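Local coordinates for HTH marR-type domain-containing protein (Streptococcus agalactiae serotype III, PDB 7DVV) that senses haem and binds operator DNA through a MarR-type winged helix-turn-helix, probably acting as a transcription regulator, at a contact of chain A with DNA and the interface of chains A and B. Coordinates in Å, arbitrary orientation; residue numbers count along the deposited sequence, not the author numbering. Chains: chain A/B, HTH marR-type domain-containing protein.

Contacts 1 and 2 are close neighbours: the centres of their C-alpha atoms lie about 7 Å apart, and residues 58-60 of chain A in contact 2 run straight into A:Ile61 and A:Ser62 of contact 1. One turn therefore meets the DNA backbone and the partner chain together. Contact 3 is about 17 Å from contact 2 and 19 Å from contact 1, yet helix 4-25 of chain B serves both contact 2 and contact 3. A shift at the dimer interface could thus be passed to the DNA-reading unit, a plausible route for a haem sensor, since B:His114, a haem iron ligand, lies in helix 97-117, used in contact 3.

Contact 1: a contact of chain A with DNA. Residues chain A 34, 61-62, 65. With nucleotides of chain C.
A:Val65 borders the phosphate oxygen OP2 of DA17 with both methyls, while A:Ser62 offers its backbone N-H to the same oxygen. CG2 of A:Val65, beside the backbone N, goes on to the base: it points at the Hoogsteen side of DA17, which faces the major groove, nearly level with the base. It lies 3.5 Å from N7 and 3.8 Å from C8 of DA17, and 4.0 Å from the deoxyribose C3' of DG16. CG1, anti to the backbone N (chi1 179°), lies between OP2 of DA17 and OP2 of DG16, 4.0 Å from the latter. A short branched residue suits this place, since it packs against both phosphate and base. A well-formed polar link is the hydrogen bond from A:Ser62 N to OP2 of DA17, 2.9 Å long with 150° at the hydrogen. Serine, small and just ahead of helix 63-76, leaves its N-H accessible to the phosphate, which the helix dipole may also favour. Its hydroxyl OG is doubtful, being modelled too near OP2. A:Ile61 brings CA to 3.7 Å from OP2 of DA17, and its branch methyl CG2 borders OP2 of DG16. From another direction, A:Pro34 brings CG to 3.5 Å from OP2 of DG16; its rigid ring suits the first turn of helix 34-44, where no N-H is needed. Together these residues help to seat the helix-turn-helix on the DNA backbone and probably help to set recognition helix 63-76 into the major groove.

Contact 2: the interface of chains A and B. Residues chain A 58-60; chain B 10.
A:His60 and B:Ile10 carry the tight part of this contact, a piece of the two-fold MarR-type dimer interface. B:Ile10 reaches out from helix 4-25 with CG1 beside its backbone N (chi1 -68°), and the chain then runs on nearly extended, so that the delta-methyl CD1 becomes the leading atom. CD1 arrives 3.3 Å from the imidazole nitrogen ND1, beyond it at the rim of the ring and only a little above its plane. The branch methyl CG2 stands on the same face, higher and displaced past the rim, and packs 4.0 Å from CB of A:His60. The isoleucine slants across the histidine and touches it with both CD1 and CG2. A beta-branched aliphatic residue suits this place, for it gives two methyl surfaces from one helix position, and the flat imidazole offers CB and its ND1 side to both. The histidine's left-handed backbone (phi 53°, psi 58°) turns the chain between helix 52-58 and recognition helix 63-76; packing of the partner's helix 4-25 on this turn may help fix the recognition helix. The loose part is A:Ile58, which hides 2 Å² and whose carbonyl O stays 4.4 Å from CD1 of B:Ile10. The side chains of A:Ile58 and A:Leu59 point back toward their own chain. A:Leu59 meets the partner moderately, through its backbone: its carbonyl O lies 3.9 Å from both CG1 and CD1 of B:Ile10.

Contact 3: the interface of chains A and B. Residues chain A 140; chain B 14, 18, 113, 117.
A:Met140 crosses from one subunit to the other, meeting B:Tyr18 with the root of its side chain and B:Met117 with the tip. Its CB lies above the tyrosine ring and outside its rim, 3.7 Å from CD2. CG comes next, beside the same CD2-CE2 side, but it is modelled too close to CD2 for its exact position to be trusted. The methionine runs at about a right angle to the tyrosine side chain, and the bend at chi2 (81°) carries the sulfur away from the ring. SD then passes 3.8 Å from CB of B:Met117. The terminal methyl CE ends against this second methionine, 3.3 Å from its CB and 3.7 Å from its SD, with CD1 of B:Leu113 a little farther off at 4.3 Å. A flexible, unbranched thioether suits such a path, since it can pass the rim of an aromatic ring and bend to end against the thioether and alkyl groups of B:Met117 and B:Leu113. Near the backbone, NE2 of B:Gln14 faces the carbonyl O of A:Met140 at 3.9 Å, too far for a hydrogen bond. A:Met140 directly follows helix 123-139 and lodges between helices 4-25 and 97-117 of chain B, within the helical dimerisation region typical of MarR proteins.

Contact 1: a contact of chain A with DNA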
ATOM      1  N   PRO A  34      -8.807   1.401  -6.840  1.00 52.51           N
ATOM      2  CA  PRO A  34      -9.688   0.301  -7.216  1.00 48.92           C
ATOM      3  C   PRO A  34     -10.936   0.821  -7.917  1.00 46.69           C
ATOM      4  O   PRO A  34     -11.489   0.082  -8.714  1.00 52.03           O
ATOM      5  CB  PRO A  34      -9.999  -0.372  -5.866  1.00 45.36           C
ATOM      6  CG  PRO A  34      -9.902   0.751  -4.857  1.00 44.89           C
ATOM      7  CD  PRO A  34      -8.768   1.615  -5.381  1.00 46.28           C
ATOM      8  N   ILE A  61      -9.381  -8.537  -3.433  1.00 64.31           N
ATOM      9  CA  ILE A  61      -9.741  -7.920  -2.154  1.00 58.12           C
ATOM     10  C   ILE A  61     -10.671  -8.845  -1.375  1.00 56.93           C
ATOM     11  O   ILE A  61     -11.057  -9.861  -1.908  1.00 63.35           O
ATOM     12  CB  ILE A  61     -10.329  -6.516  -2.357  1.00 53.09           C
ATOM     13  CG1 ILE A  61     -11.685  -6.555  -3.047  1.00 52.70           C
ATOM     14  CG2 ILE A  61      -9.368  -5.656  -3.157  1.00 51.75           C
ATOM     15  CD1 ILE A  61     -12.208  -5.173  -3.302  1.00 48.97           C
ATOM     16  N   SER A  62     -10.964  -8.536  -0.104  1.00 56.98           N
ATOM     17  CA  SER A  62     -11.834  -9.308   0.787  1.00 54.92           C
ATOM     18  C   SER A  62     -13.302  -8.979   0.571  1.00 56.39           C
ATOM     19  O   SER A  62     -13.666  -7.994  -0.083  1.00 59.42           O
ATOM     20  CB  SER A  62     -11.561  -9.030   2.228  1.00 55.94           C
ATOM     21  OG  SER A  62     -10.808  -7.843   2.360  1.00 65.49           O
ATOM     22  N   VAL A  65     -14.177  -5.413   1.970  1.00 48.73           N
ATOM     23  CA  VAL A  65     -13.511  -4.384   1.199  1.00 45.65           C
ATOM     24  C   VAL A  65     -14.316  -4.134  -0.070  1.00 46.00           C
ATOM     25  O   VAL A  65     -14.723  -3.015  -0.322  1.00 47.55           O
ATOM     26  CB  VAL A  65     -12.017  -4.718   1.005  1.00 46.47           C
ATOM     27  CG1 VAL A  65     -11.226  -3.699   0.177  1.00 44.09           C
ATOM     28  CG2 VAL A  65     -11.383  -4.855   2.390  1.00 47.32           C
TER
ATOM     29  P    DG C  16      -7.625  -1.250  -2.072  1.00 49.76           P
ATOM     30  OP1  DG C  16      -6.508  -1.618  -2.946  1.00 60.03           O
ATOM     31  OP2  DG C  16      -9.049  -1.577  -2.421  1.00 47.25           O
ATOM     32  O5'  DG C  16      -7.492  -1.898  -0.629  1.00 52.76           O
ATOM     33  C5'  DG C  16      -7.189  -3.301  -0.395  1.00 49.74           C
ATOM     34  C4'  DG C  16      -6.674  -3.519   1.027  1.00 49.09           C
ATOM     35  O4'  DG C  16      -6.841  -2.368   1.910  1.00 42.51           O
ATOM     36  C3'  DG C  16      -7.391  -4.627   1.765  1.00 45.11           C
ATOM     37  O3'  DG C  16      -6.834  -5.840   1.358  1.00 48.33           O
ATOM     38  C2'  DG C  16      -7.033  -4.332   3.191  1.00 44.25           C
ATOM     39  C1'  DG C  16      -6.978  -2.803   3.228  1.00 43.29           C
ATOM     40  N9   DG C  16      -8.173  -2.185   3.785  1.00 45.38           N
ATOM     41  C8   DG C  16      -9.130  -1.474   3.113  1.00 46.12           C
ATOM     42  N7   DG C  16     -10.094  -1.055   3.888  1.00 50.76           N
ATOM     43  C5   DG C  16      -9.775  -1.561   5.140  1.00 51.65           C
ATOM     44  C6   DG C  16     -10.444  -1.425   6.391  1.00 56.09           C
ATOM     45  O6   DG C  16     -11.468  -0.795   6.649  1.00 62.94           O
ATOM     46  N1   DG C  16      -9.735  -2.027   7.421  1.00 59.17           N
ATOM     47  C2   DG C  16      -8.544  -2.685   7.273  1.00 56.47           C
ATOM     48  N2   DG C  16      -8.033  -3.201   8.381  1.00 50.16           N
ATOM     49  N3   DG C  16      -7.922  -2.847   6.114  1.00 54.70           N
ATOM     50  C4   DG C  16      -8.591  -2.258   5.095  1.00 50.28           C
ATOM     51  P    DA C  17      -7.688  -7.128   1.551  1.00 54.66           P
ATOM     52  OP1  DA C  17      -7.067  -8.146   0.686  1.00 59.78           O
ATOM     53  OP2  DA C  17      -9.090  -6.808   1.347  1.00 52.62           O
ATOM     54  O5'  DA C  17      -7.650  -7.309   3.129  1.00 55.87           O
ATOM     55  C5'  DA C  17      -6.389  -7.415   3.794  1.00 54.63           C
ATOM     56  C4'  DA C  17      -6.639  -7.790   5.232  1.00 56.65           C
ATOM     57  O4'  DA C  17      -7.174  -6.623   5.862  1.00 52.75           O
ATOM     58  C3'  DA C  17      -7.693  -8.866   5.485  1.00 59.86           C
ATOM     59  O3'  DA C  17      -7.099 -10.170   5.531  1.00 68.17           O
ATOM     60  C2'  DA C  17      -8.241  -8.486   6.851  1.00 57.63           C
ATOM     61  C1'  DA C  17      -8.027  -6.989   6.939  1.00 52.21           C
ATOM     62  N9   DA C  17      -9.238  -6.184   6.818  1.00 55.72           N
ATOM     63  C8   DA C  17      -9.734  -5.592   5.682  1.00 52.77           C
ATOM     64  N7   DA C  17     -10.811  -4.874   5.889  1.00 48.46           N
ATOM     65  C5   DA C  17     -11.062  -5.034   7.242  1.00 48.31           C
ATOM     66  C6   DA C  17     -12.077  -4.545   8.080  1.00 48.30           C
ATOM     67  N6   DA C  17     -13.048  -3.724   7.670  1.00 40.35           N
ATOM     68  N1   DA C  17     -11.992  -4.832   9.397  1.00 50.75           N
ATOM     69  C2   DA C  17     -10.991  -5.602   9.817  1.00 51.14           C
ATOM     70  N3   DA C  17     -10.022  -6.180   9.116  1.00 56.47           N
ATOM     71  C4   DA C  17     -10.071  -5.792   7.836  1.00 50.73           C
TER

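Contact 2: the interface of chains A and B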
ATOM      1  N   ILE A  58     -11.675  -9.883  -9.109  1.00 67.39           N
ATOM      2  CA  ILE A  58     -10.955  -9.103 -10.095  1.00 69.36           C
ATOM      3  C   ILE A  58      -9.818  -8.340  -9.404  1.00 71.02           C
ATOM      4  O   ILE A  58      -8.708  -8.251  -9.932  1.00 74.09           O
ATOM      5  CB  ILE A  58     -11.961  -8.176 -10.823  1.00 72.62           C
ATOM      6  CG1 ILE A  58     -12.814  -8.933 -11.840  1.00 73.75           C
ATOM      7  CG2 ILE A  58     -11.330  -6.938 -11.454  1.00 69.77           C
ATOM      8  CD1 ILE A  58     -14.202  -8.363 -11.942  1.00 76.08           C
ATOM      9  N   LEU A  59     -10.098  -7.770  -8.221  1.00 66.71           N
ATOM     10  CA  LEU A  59      -9.184  -6.813  -7.613  1.00 63.80           C
ATOM     11  C   LEU A  59      -8.379  -7.450  -6.484  1.00 66.03           C
ATOM     12  O   LEU A  59      -7.692  -6.718  -5.796  1.00 63.57           O
ATOM     13  CB  LEU A  59      -9.983  -5.664  -6.985  1.00 62.23           C
ATOM     14  CG  LEU A  59     -11.094  -4.967  -7.767  1.00 61.29           C
ATOM     15  CD1 LEU A  59     -12.075  -4.377  -6.787  1.00 62.48           C
ATOM     16  CD2 LEU A  59     -10.543  -3.813  -8.566  1.00 61.36           C
ATOM     17  N   HIS A  60      -8.552  -8.757  -6.222  1.00 69.82           N
ATOM     18  CA  HIS A  60      -7.883  -9.454  -5.137  1.00 70.66           C
ATOM     19  C   HIS A  60      -8.114  -8.721  -3.827  1.00 67.78           C
ATOM     20  O   HIS A  60      -7.157  -8.328  -3.178  1.00 78.16           O
ATOM     21  CB  HIS A  60      -6.386  -9.631  -5.433  1.00 80.42           C
ATOM     22  CG  HIS A  60      -6.163 -10.612  -6.521  1.00 96.65           C
ATOM     23  ND1 HIS A  60      -6.124 -10.220  -7.848  1.00100.85           N
ATOM     24  CD2 HIS A  60      -6.085 -11.960  -6.498  1.00 99.09           C
ATOM     25  CE1 HIS A  60      -5.993 -11.284  -8.605  1.00106.35           C
ATOM     26  NE2 HIS A  60      -5.964 -12.365  -7.797  1.00107.44           N
TER
ATOM     27  N   ILE B  10      -2.012  -4.612  -5.950  1.00 96.98           N
ATOM     28  CA  ILE B  10      -2.361  -5.965  -5.551  1.00 93.01           C
ATOM     29  C   ILE B  10      -1.153  -6.578  -4.845  1.00100.05           C
ATOM     30  O   ILE B  10      -1.256  -7.056  -3.712  1.00 95.15           O
ATOM     31  CB  ILE B  10      -2.805  -6.785  -6.781  1.00 91.74           C
ATOM     32  CG1 ILE B  10      -4.136  -6.268  -7.328  1.00 93.76           C
ATOM     33  CG2 ILE B  10      -2.835  -8.295  -6.539  1.00 83.43           C
ATOM     34  CD1 ILE B  10      -4.781  -7.207  -8.322  1.00 94.02           C
TER

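Contact 3: the interface of chains A and B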
ATOM      1  N   MET A 140       6.593 -15.965  -0.925  1.00126.76           N
ATOM      2  CA  MET A 140       5.551 -15.828   0.079  1.00125.70           C
ATOM      3  C   MET A 140       4.334 -16.680  -0.311  1.00127.42           C
ATOM      4  O   MET A 140       3.217 -16.165  -0.421  1.00123.94           O
ATOM      5  CB  MET A 140       5.144 -14.346   0.145  1.00126.77           C
ATOM      6  CG  MET A 140       5.978 -13.480   1.121  1.00131.35           C
ATOM      7  SD  MET A 140       7.621 -12.800   0.660  1.00134.33           S
ATOM      8  CE  MET A 140       8.279 -12.392   2.278  1.00126.51           C
TER
ATOM      9  N   GLN B  14      -1.020  -8.196  -0.980  1.00 88.87           N
ATOM     10  CA  GLN B  14      -0.785  -9.552  -0.512  1.00 93.35           C
ATOM     11  C   GLN B  14       0.486  -9.569   0.340  1.00 87.06           C
ATOM     12  O   GLN B  14       0.547 -10.226   1.374  1.00 78.50           O
ATOM     13  CB  GLN B  14      -0.831 -10.592  -1.648  1.00106.56           C
ATOM     14  CG  GLN B  14       0.064 -11.832  -1.442  1.00126.30           C
ATOM     15  CD  GLN B  14      -0.343 -12.936  -0.481  1.00133.00           C
ATOM     16  OE1 GLN B  14      -1.460 -13.467  -0.534  1.00140.09           O
ATOM     17  NE2 GLN B  14       0.600 -13.343   0.370  1.00118.08           N
ATOM     18  N   TYR B  18       0.799 -11.063   4.167  1.00 90.28           N
ATOM     19  CA  TYR B  18       1.626 -12.151   4.665  1.00 97.50           C
ATOM     20  C   TYR B  18       2.514 -11.681   5.820  1.00 95.17           C
ATOM     21  O   TYR B  18       2.610 -12.353   6.851  1.00 96.27           O
ATOM     22  CB  TYR B  18       2.468 -12.820   3.572  1.00115.30           C
ATOM     23  CG  TYR B  18       3.308 -13.993   4.046  1.00137.45           C
ATOM     24  CD1 TYR B  18       2.752 -15.042   4.772  1.00144.18           C
ATOM     25  CD2 TYR B  18       4.670 -14.068   3.775  1.00141.42           C
ATOM     26  CE1 TYR B  18       3.512 -16.116   5.214  1.00149.52           C
ATOM     27  CE2 TYR B  18       5.444 -15.144   4.193  1.00146.49           C
ATOM     28  CZ  TYR B  18       4.864 -16.173   4.918  1.00151.98           C
ATOM     29  OH  TYR B  18       5.607 -17.244   5.340  1.00149.12           O
ATOM     30  N   LEU B 113      13.576 -12.742   7.403  1.00112.05           N
ATOM     31  CA  LEU B 113      12.740 -12.337   6.289  1.00114.81           C
ATOM     32  C   LEU B 113      13.585 -12.271   5.019  1.00122.99           C
ATOM     33  O   LEU B 113      13.318 -12.982   4.052  1.00128.02           O
ATOM     34  CB  LEU B 113      12.125 -10.976   6.607  1.00105.79           C
ATOM     35  CG  LEU B 113      10.776 -10.762   5.946  1.00105.28           C
ATOM     36  CD1 LEU B 113       9.860 -11.926   6.302  1.00108.84           C
ATOM     37  CD2 LEU B 113      10.200  -9.430   6.387  1.00101.05           C
ATOM     38  N   MET B 117      13.037 -14.315   1.658  1.00119.32           N
ATOM     39  CA  MET B 117      12.234 -13.756   0.590  1.00119.78           C
ATOM     40  C   MET B 117      13.114 -13.356  -0.593  1.00115.04           C
ATOM     41  O   MET B 117      12.623 -13.178  -1.705  1.00108.90           O
ATOM     42  CB  MET B 117      11.349 -12.599   1.069  1.00135.16           C
ATOM     43  CG  MET B 117      12.084 -11.298   1.378  1.00150.83           C
ATOM     44  SD  MET B 117      10.989  -9.927   1.910  1.00162.40           S
ATOM     45  CE  MET B 117      10.255  -9.411   0.357  1.00166.67           C
TER